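Local coordinates for putative secreted cellulose-binding protein (Streptomyces coelicolor, PDB 4OY8), which probably cleaves cellulose oxidatively as a copper-dependent lytic polysaccharide monooxygenase, and carries zinc ions in this crystal form, at residues 162-167 and 181-186; 98-103 and 151-156; 105-110 and 145-150. All coordinates share one frame; numbering follows the deposited sequence.

Interaction 1. Residues 162-167 and 181-186. With ZN (zinc ion), chain B.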
loop_
_atom_site.group_PDB
_atom_site.type_symbol
_atom_site.label_atom_id
_atom_site.label_comp_id
_atom_site.label_asym_id
_atom_site.label_seq_id
_atom_site.Cartn_x
_atom_site.Cartn_y
_atom_site.Cartn_z
ATOM N N HIS A 162 -1.881 -5.113 -11.359
ATOM C CA HIS A 162 -2.727 -5.318 -10.183
ATOM C C HIS A 162 -2.324 -4.368 -9.087
ATOM O O HIS A 162 -1.300 -3.682 -9.183
ATOM C CB HIS A 162 -2.582 -6.767 -9.673
ATOM C CG HIS A 162 -3.215 -7.777 -10.581
ATOM N ND1 HIS A 162 -4.424 -8.388 -10.303
ATOM C CD2 HIS A 162 -2.825 -8.243 -11.783
ATOM C CE1 HIS A 162 -4.729 -9.210 -11.292
ATOM N NE2 HIS A 162 -3.781 -9.131 -12.211
ATOM N N VAL A 163 -3.122 -4.337 -8.023
ATOM C CA VAL A 163 -2.713 -3.709 -6.755
ATOM C C VAL A 163 -2.722 -4.802 -5.704
ATOM O O VAL A 163 -3.703 -5.560 -5.610
ATOM C CB VAL A 163 -3.670 -2.562 -6.337
ATOM C CG1 VAL A 163 -3.110 -1.825 -5.128
ATOM C CG2 VAL A 163 -3.907 -1.598 -7.491
ATOM N N VAL A 164 -1.655 -4.864 -4.921
ATOM C CA VAL A 164 -1.591 -5.662 -3.699
ATOM C C VAL A 164 -2.029 -4.752 -2.558
ATOM O O VAL A 164 -1.585 -3.604 -2.471
ATOM C CB VAL A 164 -0.157 -6.177 -3.461
ATOM C CG1 VAL A 164 -0.040 -6.926 -2.162
ATOM C CG2 VAL A 164 0.318 -7.012 -4.633
ATOM N N TYR A 165 -2.906 -5.250 -1.689
ATOM C CA TYR A 165 -3.336 -4.498 -0.509
ATOM C C TYR A 165 -2.926 -5.290 0.712
ATOM O O TYR A 165 -3.432 -6.393 0.946
ATOM C CB TYR A 165 -4.846 -4.300 -0.520
ATOM C CG TYR A 165 -5.395 -3.252 0.409
ATOM C CD1 TYR A 165 -4.875 -1.969 0.429
ATOM C CD2 TYR A 165 -6.510 -3.505 1.187
ATOM C CE1 TYR A 165 -5.424 -0.974 1.221
ATOM C CE2 TYR A 165 -7.084 -2.530 1.955
ATOM C CZ TYR A 165 -6.541 -1.259 1.978
ATOM O OH TYR A 165 -7.170 -0.286 2.736
ATOM N N THR A 166 -1.994 -4.733 1.472
ATOM C CA THR A 166 -1.465 -5.368 2.654
ATOM C C THR A 166 -1.993 -4.622 3.866
ATOM O O THR A 166 -1.850 -3.399 3.976
ATOM C CB THR A 166 0.080 -5.321 2.657
ATOM O OG1 THR A 166 0.574 -6.020 1.502
ATOM C CG2 THR A 166 0.665 -5.941 3.910
ATOM N N ILE A 167 -2.612 -5.357 4.779
ATOM C CA ILE A 167 -3.128 -4.830 6.023
ATOM C C ILE A 167 -2.285 -5.408 7.160
ATOM O O ILE A 167 -2.231 -6.639 7.357
ATOM C CB ILE A 167 -4.619 -5.156 6.205
ATOM C CG1 ILE A 167 -5.424 -4.685 4.989
ATOM C CG2 ILE A 167 -5.122 -4.556 7.516
ATOM C CD1 ILE A 167 -6.907 -4.936 5.103
ATOM N N SER A 181 0.234 -1.520 -2.996
ATOM C CA SER A 181 1.407 -1.622 -3.835
ATOM C C SER A 181 0.997 -1.979 -5.247
ATOM O O SER A 181 0.412 -3.046 -5.480
ATOM C CB SER A 181 2.352 -2.704 -3.339
ATOM O OG SER A 181 2.798 -2.406 -2.019
ATOM N N ASP A 182 1.321 -1.121 -6.208
ATOM C CA ASP A 182 1.021 -1.430 -7.609
ATOM C C ASP A 182 2.046 -2.400 -8.148
ATOM O O ASP A 182 3.244 -2.177 -8.027
ATOM C CB ASP A 182 0.996 -0.143 -8.424
ATOM C CG ASP A 182 -0.076 0.802 -7.948
ATOM O OD1 ASP A 182 0.266 1.779 -7.243
ATOM O OD2 ASP A 182 -1.258 0.545 -8.239
ATOM N N VAL A 183 1.576 -3.474 -8.758
ATOM C CA VAL A 183 2.478 -4.527 -9.234
ATOM C C VAL A 183 2.121 -4.956 -10.659
ATOM O O VAL A 183 1.023 -4.716 -11.143
ATOM C CB VAL A 183 2.473 -5.782 -8.315
ATOM C CG1 VAL A 183 2.923 -5.412 -6.913
ATOM C CG2 VAL A 183 1.130 -6.487 -8.320
ATOM N N ASP A 184 3.083 -5.560 -11.338
ATOM C CA ASP A 184 2.906 -6.067 -12.671
ATOM C C ASP A 184 3.355 -7.517 -12.687
ATOM O O ASP A 184 4.524 -7.809 -12.499
ATOM C CB ASP A 184 3.710 -5.231 -13.665
ATOM C CG ASP A 184 3.335 -5.456 -15.099
ATOM O OD1 ASP A 184 2.693 -6.451 -15.465
ATOM O OD2 ASP A 184 3.693 -4.569 -15.939
ATOM N N PHE A 185 2.400 -8.436 -12.869
ATOM C CA PHE A 185 2.713 -9.872 -12.959
ATOM C C PHE A 185 3.228 -10.287 -14.331
ATOM O O PHE A 185 3.656 -11.436 -14.528
ATOM C CB PHE A 185 1.487 -10.712 -12.610
ATOM C CG PHE A 185 1.168 -10.745 -11.137
ATOM C CD1 PHE A 185 1.762 -11.671 -10.281
ATOM C CD2 PHE A 185 0.254 -9.872 -10.608
ATOM C CE1 PHE A 185 1.450 -11.693 -8.928
ATOM C CE2 PHE A 185 -0.059 -9.876 -9.250
ATOM C CZ PHE A 185 0.535 -10.797 -8.402
ATOM N N GLY A 186 3.217 -9.355 -15.288
ATOM C CA GLY A 186 3.659 -9.678 -16.641
ATOM C C GLY A 186 2.710 -10.492 -17.477
ATOM O O GLY A 186 1.536 -10.659 -17.079
ATOM O OXT GLY A 186 3.109 -10.918 -18.581
HETATM ZN ZN ZN B . 2.630 -5.529 -17.507
HETATM O O HOH W 1 -1.665 -0.972 -10.437
HETATM O O HOH W 2 1.116 -3.881 -0.288
HETATM O O HOH W 3 1.091 -4.253 -17.295
#

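Interaction 2. Residues 98-103 and 151-156. With ZN (zinc ion), chain I; ZN (zinc ion), chain H.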
loop_
_atom_site.group_PDB
_atom_site.type_symbol
_atom_site.label_atom_id
_atom_site.label_comp_id
_atom_site.label_asym_id
_atom_site.label_seq_id
_atom_site.Cartn_x
_atom_site.Cartn_y
_atom_site.Cartn_z
ATOM N N PHE A 98 5.811 -14.102 -4.629
ATOM C CA PHE A 98 6.590 -12.929 -4.313
ATOM C C PHE A 98 6.530 -12.686 -2.811
ATOM O O PHE A 98 5.594 -13.130 -2.129
ATOM C CB PHE A 98 6.115 -11.690 -5.091
ATOM C CG PHE A 98 4.695 -11.275 -4.808
ATOM C CD1 PHE A 98 3.640 -11.910 -5.451
ATOM C CD2 PHE A 98 4.413 -10.257 -3.900
ATOM C CE1 PHE A 98 2.323 -11.548 -5.186
ATOM C CE2 PHE A 98 3.111 -9.887 -3.654
ATOM C CZ PHE A 98 2.063 -10.534 -4.286
ATOM N N THR A 99 7.512 -11.947 -2.290
ATOM C CA THR A 99 7.578 -11.619 -0.874
ATOM C C THR A 99 7.128 -10.193 -0.645
ATOM O O THR A 99 7.585 -9.250 -1.312
ATOM C CB THR A 99 8.996 -11.805 -0.331
ATOM O OG1 THR A 99 9.379 -13.160 -0.512
ATOM C CG2 THR A 99 9.101 -11.444 1.150
ATOM N N VAL A 100 6.166 -10.013 0.246
ATOM C CA VAL A 100 5.823 -8.679 0.745
ATOM C C VAL A 100 6.711 -8.379 1.934
ATOM O O VAL A 100 6.675 -9.090 2.942
ATOM C CB VAL A 100 4.326 -8.578 1.125
ATOM C CG1 VAL A 100 4.009 -7.211 1.722
ATOM C CG2 VAL A 100 3.453 -8.822 -0.100
ATOM N N LYS A 101 7.524 -7.341 1.806
ATOM C CA LYS A 101 8.498 -6.976 2.803
ATOM C C LYS A 101 8.117 -5.621 3.397
ATOM O O LYS A 101 7.948 -4.636 2.674
ATOM C CB LYS A 101 9.892 -6.874 2.166
ATOM C CG LYS A 101 10.366 -8.098 1.415
ATOM C CD LYS A 101 11.808 -8.046 0.901
ATOM C CE LYS A 101 12.234 -9.401 0.332
ATOM N NZ LYS A 101 13.584 -9.363 -0.287
ATOM N N LEU A 102 7.932 -5.600 4.708
ATOM C CA LEU A 102 7.708 -4.374 5.439
ATOM C C LEU A 102 8.888 -4.007 6.305
ATOM O O LEU A 102 9.542 -4.859 6.884
ATOM C CB LEU A 102 6.514 -4.537 6.357
ATOM C CG LEU A 102 5.189 -4.734 5.682
ATOM C CD1 LEU A 102 4.877 -6.218 5.564
ATOM C CD2 LEU A 102 4.093 -3.979 6.418
ATOM N N HIS A 103 9.156 -2.718 6.397
ATOM C CA HIS A 103 10.141 -2.197 7.312
ATOM C C HIS A 103 9.373 -1.429 8.384
ATOM O O HIS A 103 8.506 -0.631 8.065
ATOM C CB HIS A 103 11.104 -1.258 6.582
ATOM C CG HIS A 103 12.176 -0.737 7.460
ATOM N ND1 HIS A 103 13.250 -1.506 7.828
ATOM C CD2 HIS A 103 12.336 0.455 8.063
ATOM C CE1 HIS A 103 14.025 -0.819 8.635
ATOM N NE2 HIS A 103 13.508 0.383 8.771
ATOM N N ILE A 151 6.294 -11.575 4.237
ATOM C CA ILE A 151 5.163 -12.452 3.978
ATOM C C ILE A 151 5.393 -13.127 2.627
ATOM O O ILE A 151 5.371 -12.462 1.614
ATOM C CB ILE A 151 3.804 -11.723 3.956
ATOM C CG1 ILE A 151 3.601 -10.877 5.215
ATOM C CG2 ILE A 151 2.677 -12.744 3.820
ATOM C CD1 ILE A 151 3.122 -9.491 4.948
ATOM N N PRO A 152 5.600 -14.451 2.615
ATOM C CA PRO A 152 5.782 -15.150 1.334
ATOM C C PRO A 152 4.436 -15.458 0.711
ATOM O O PRO A 152 3.689 -16.316 1.212
ATOM C CB PRO A 152 6.531 -16.431 1.721
ATOM C CG PRO A 152 6.094 -16.695 3.135
ATOM C CD PRO A 152 5.796 -15.352 3.766
ATOM N N VAL A 153 4.107 -14.734 -0.349
ATOM C CA VAL A 153 2.803 -14.822 -1.006
ATOM C C VAL A 153 2.942 -15.726 -2.225
ATOM O O VAL A 153 3.946 -15.694 -2.940
ATOM C CB VAL A 153 2.288 -13.402 -1.424
ATOM C CG1 VAL A 153 0.947 -13.479 -2.161
ATOM C CG2 VAL A 153 2.151 -12.517 -0.193
ATOM N N SER A 154 1.938 -16.560 -2.445
ATOM C CA SER A 154 1.877 -17.383 -3.634
ATOM C C SER A 154 0.561 -17.185 -4.341
ATOM O O SER A 154 -0.498 -17.390 -3.748
ATOM C CB SER A 154 2.035 -18.856 -3.264
ATOM O OG SER A 154 1.930 -19.711 -4.381
ATOM N N THR A 155 0.638 -16.865 -5.636
ATOM C CA THR A 155 -0.540 -16.691 -6.455
ATOM C C THR A 155 -0.378 -17.456 -7.748
ATOM O O THR A 155 0.743 -17.820 -8.134
ATOM C CB THR A 155 -0.802 -15.215 -6.818
ATOM O OG1 THR A 155 0.150 -14.736 -7.772
ATOM C CG2 THR A 155 -0.834 -14.340 -5.588
ATOM N N SER A 156 -1.499 -17.740 -8.402
ATOM C CA SER A 156 -1.488 -18.281 -9.748
ATOM C C SER A 156 -2.651 -17.685 -10.513
ATOM O O SER A 156 -3.696 -17.396 -9.956
ATOM C CB SER A 156 -1.593 -19.808 -9.741
ATOM O OG SER A 156 -0.513 -20.421 -9.046
HETATM ZN ZN ZN I . 14.199 -2.725 6.478
HETATM ZN ZN ZN H . 14.673 2.027 9.283
HETATM O O HOH W 4 16.224 -3.065 6.811
HETATM O O HOH W 5 14.042 -2.400 4.479
#

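Interaction 3. Residues 105-110 and 145-150. With ZN (zinc ion), chain F; ZN (zinc ion), chain H; ZN (zinc ion), chain I.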
loop_
_atom_site.group_PDB
_atom_site.type_symbol
_atom_site.label_atom_id
_atom_site.label_comp_id
_atom_site.label_asym_id
_atom_site.label_seq_id
_atom_site.Cartn_x
_atom_site.Cartn_y
_atom_site.Cartn_z
ATOM N N GLN A 105 10.259 0.757 11.836
ATOM C CA GLN A 105 11.323 1.378 12.630
ATOM C C GLN A 105 11.274 0.950 14.109
ATOM O O GLN A 105 12.288 0.927 14.798
ATOM C CB GLN A 105 11.199 2.900 12.529
ATOM C CG GLN A 105 11.018 3.473 11.125
ATOM C CD GLN A 105 12.308 3.671 10.372
ATOM O OE1 GLN A 105 13.083 2.738 10.181
ATOM N NE2 GLN A 105 12.549 4.903 9.933
ATOM N N ALA A 106 10.084 0.611 14.586
ATOM C CA ALA A 106 9.811 0.428 16.017
ATOM C C ALA A 106 9.718 -1.016 16.478
ATOM O O ALA A 106 9.550 -1.253 17.661
ATOM C CB ALA A 106 8.490 1.116 16.353
ATOM N N SER A 107 9.758 -1.978 15.567
ATOM C CA SER A 107 9.621 -3.369 15.980
ATOM C C SER A 107 8.350 -3.602 16.801
ATOM O O SER A 107 8.397 -4.248 17.860
ATOM C CB SER A 107 10.855 -3.853 16.761
ATOM O OG SER A 107 12.014 -3.728 15.937
ATOM N N HIS A 108 7.205 -3.146 16.280
ATOM C CA HIS A 108 5.930 -3.314 16.985
ATOM C C HIS A 108 5.455 -4.760 17.025
ATOM O O HIS A 108 4.631 -5.105 17.858
ATOM C CB HIS A 108 4.816 -2.501 16.340
ATOM C CG HIS A 108 4.975 -1.014 16.442
ATOM N ND1 HIS A 108 5.130 -0.356 17.639
ATOM C CD2 HIS A 108 4.920 -0.054 15.493
ATOM C CE1 HIS A 108 5.211 0.942 17.422
ATOM N NE2 HIS A 108 5.059 1.153 16.128
ATOM N N GLY A 109 5.888 -5.576 16.058
ATOM C CA GLY A 109 5.279 -6.877 15.822
ATOM C C GLY A 109 3.967 -6.740 15.076
ATOM O O GLY A 109 3.481 -5.636 14.833
ATOM N N ALA A 110 3.425 -7.878 14.661
ATOM C CA ALA A 110 2.110 -7.949 14.011
ATOM C C ALA A 110 1.280 -9.010 14.690
ATOM O O ALA A 110 1.763 -10.109 14.945
ATOM C CB ALA A 110 2.224 -8.258 12.530
ATOM N N PRO A 145 8.394 -8.923 17.429
ATOM C CA PRO A 145 9.050 -7.670 17.135
ATOM C C PRO A 145 10.253 -7.848 16.229
ATOM O O PRO A 145 11.102 -8.693 16.484
ATOM C CB PRO A 145 9.484 -7.165 18.511
ATOM C CG PRO A 145 8.517 -7.777 19.446
ATOM C CD PRO A 145 8.210 -9.133 18.877
ATOM N N SER A 146 10.329 -7.028 15.193
ATOM C CA SER A 146 11.455 -7.030 14.273
ATOM C C SER A 146 11.413 -5.731 13.486
ATOM O O SER A 146 10.343 -5.125 13.327
ATOM C CB SER A 146 11.358 -8.204 13.305
ATOM O OG SER A 146 12.520 -8.296 12.524
ATOM N N GLN A 147 12.559 -5.317 12.953
ATOM C CA GLN A 147 12.569 -4.138 12.077
ATOM C C GLN A 147 12.098 -4.467 10.661
ATOM O O GLN A 147 11.854 -3.569 9.882
ATOM C CB GLN A 147 13.936 -3.501 12.059
ATOM C CG GLN A 147 14.237 -2.814 13.377
ATOM C CD GLN A 147 15.319 -1.779 13.232
ATOM O OE1 GLN A 147 16.379 -2.062 12.698
ATOM N NE2 GLN A 147 15.041 -0.566 13.668
ATOM N N ASN A 148 11.989 -5.748 10.322
ATOM C CA ASN A 148 11.482 -6.147 9.017
ATOM C C ASN A 148 10.582 -7.357 9.161
ATOM O O ASN A 148 10.831 -8.221 10.011
ATOM C CB ASN A 148 12.648 -6.460 8.079
ATOM C CG ASN A 148 13.535 -5.256 7.855
ATOM O OD1 ASN A 148 13.222 -4.381 7.055
ATOM N ND2 ASN A 148 14.636 -5.192 8.588
ATOM N N TYR A 149 9.516 -7.387 8.362
ATOM C CA TYR A 149 8.604 -8.531 8.304
ATOM C C TYR A 149 8.474 -8.962 6.855
ATOM O O TYR A 149 8.326 -8.111 5.991
ATOM C CB TYR A 149 7.190 -8.198 8.834
ATOM C CG TYR A 149 7.193 -7.404 10.130
ATOM C CD1 TYR A 149 7.598 -7.977 11.331
ATOM C CD2 TYR A 149 6.780 -6.081 10.152
ATOM C CE1 TYR A 149 7.607 -7.229 12.497
ATOM C CE2 TYR A 149 6.785 -5.343 11.311
ATOM C CZ TYR A 149 7.231 -5.901 12.478
ATOM O OH TYR A 149 7.252 -5.138 13.639
ATOM N N GLU A 150 8.495 -10.273 6.601
ATOM C CA GLU A 150 8.337 -10.825 5.271
ATOM C C GLU A 150 7.148 -11.779 5.228
ATOM O O GLU A 150 7.028 -12.677 6.090
ATOM C CB GLU A 150 9.615 -11.571 4.835
ATOM C CG GLU A 150 10.783 -10.625 4.612
ATOM C CD GLU A 150 11.981 -11.242 3.917
ATOM O OE1 GLU A 150 11.926 -12.412 3.513
ATOM O OE2 GLU A 150 12.972 -10.519 3.746
HETATM ZN ZN ZN F . 5.488 2.933 15.267
HETATM ZN ZN ZN H . 14.673 2.027 9.283
HETATM ZN ZN ZN I . 14.199 -2.725 6.478
HETATM O O HOH W 4 16.224 -3.065 6.811
HETATM O O HOH W 5 14.042 -2.400 4.479
#

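Interaction 1. Residues 162-167 and 181-186
The carbonyl oxygen of His162 takes two donors: Val183 N at 2.9 Å, in an almost straight bond (178°), and a water that also donates to Asp182 OD2. The return bond from His162 N to Val183 O completes one hydrogen-bonded antiparallel pair; Val164 and Ser181 form the next, with Val163 and Asp182 as the non-hydrogen-bonded pair between them. This ladder joins strands 161-170 and 175-184, a beta hairpin in the larger sheet of the beta sandwich expected of this monooxygenase family. Beta-branched valines suit the extended backbone, and Val164 CG2 meets Val183 CG2 at 3.8 Å, the two side chains crossing at about a right angle. On the same face, chi1 of -71° sets CG of His162 anti to its carbonyl carbon and tips the imidazole back toward the strand start. There the edge of Phe185 approaches the face of the imidazole in an offset edge-to-face pair, planes at 88°, while Thr118 O holds His162 ND1. On the other face Val163 CG2 lies 3.5 Å from Asp182 OD2, and OD1 of that carboxylate makes a salt bridge to Arg10. Asp184 chelates a zinc ion through both carboxylate oxygens; its OD1 also accepts Gly186 N, forming an Asx turn.

Interaction 2. Residues 98-103 and 151-156
Phe98 and Val153 meet over the phenyl face: Val153 CB stands 4.2 Å from the ring centroid, only 13° off the ring normal, in a CH-pi contact, and Val153 CG1 comes within 3.8 Å of Phe98 CZ. The phenylalanine reaches this place because chi1 of 61° puts CG between its own backbone N and carbonyl carbon, turning the ring in under the neighbouring strand. Further along the same face Val100 CG2 touches Val153 CG2 at 3.9 Å, and Ile151 CD1 touches two side chains of the other strand, Leu102 CD1 at 3.8 Å and Val100 CG1 at 4.0 Å. Paired backbone bonds at Phe98-Val153 and Val100-Ile151 hold strands 97-104 and 148-154 antiparallel in the three-stranded sheet. Between them, Thr99 and Pro152 form a non-hydrogen-bonded pair on the outer face; proline is tolerated there because its missing N-H would have pointed away from strand 97-104, and strand 148-154 is outermost in this sheet. In the next shell Val164, Thr166 and Trp168 of strand 161-170 lie against Phe98, Val100 and Leu102 respectively, while Thr155 OG1 is held by Asp96 O. At the far end His103 binds a separate zinc ion through each ring nitrogen, ND1 sharing its metal with Asn148 and NE2 with Gln105. The four inter-strand bonds satisfy the facing backbone groups of Phe98, Val100, Ile151 and Val153, and the face carrying these side chains adds carbon-to-carbon contacts, so van der Waals packing and the CH-pi contact probably supply the rest.

Interaction 3. Residues 105-110 and 145-150
Loop 105-110 runs beside the lead-in to strand 148-154 without regular strand pairing, yet closely: the CA atoms of Gly109 and Pro145 are 4.1 Å apart, and Ser107 CA sends a CA-H...O contact to Ser146 O at 3.3 Å. Ser107 has left-handed backbone angles (54°/51°), which turn the loop. Gly109 also has a positive phi, and a beta carbon there would come close to Pro145 N. Pro145 CB lies 3.2 Å from Ser107 O. Tyr149 carries the main polar link: Gly109 N donates to its OH at 2.8 Å, approaching obliquely to the ring. Tyr149 CG lies anti to the carbonyl carbon (chi1 -45°), which carries the ring to the loop, where the same hydroxyl is hydrogen-bonded to Asp104 OD2, an atom that also accepts His108 N. A phenylalanine here would probably leave Gly109 N without this acceptor and deprive Asp104 of one of its partners. Gln147, extended beyond CG, adds a weak bond from NE2 to Gln105 O at 3.3 Å. His108 directs NE2 to a zinc ion at 2.0 Å in the site known to bind copper; with His1, whose amino nitrogen binds the same ion, it belongs to the histidine brace of these enzymes. Ala106 CB lies over one face of the His108 ring. The loop links strand 97-104 of the three-stranded sheet to strand 110-118 of the larger one; Trp168 of strand 161-170 donates to Gly109 O, and Tyr149 packs on Leu102 of strand 97-104.

Interactions 1 and 2 face each other across the sandwich, their centres about 10 Å apart: Phe98 CZ lies 3.9 Å from Val164 CG2, and Phe98 CE1 is 3.8 Å from Phe185 CZ, so the two sheets share one apolar interior. Interactions 2 and 3 follow each other along strand 148-154, interaction 3 being nested in the loop that interaction 2 closes. Leu102 N and Tyr149 O, 2.8 Å apart, probably continue the ladder between them, and two zinc ions bridge the two contacts. Interaction 3 holds the active-site metal ligand His108. Interaction 1 is remote from it, its centre about 21 Å from that of interaction 3, and the zinc at Asp184 is a separate site.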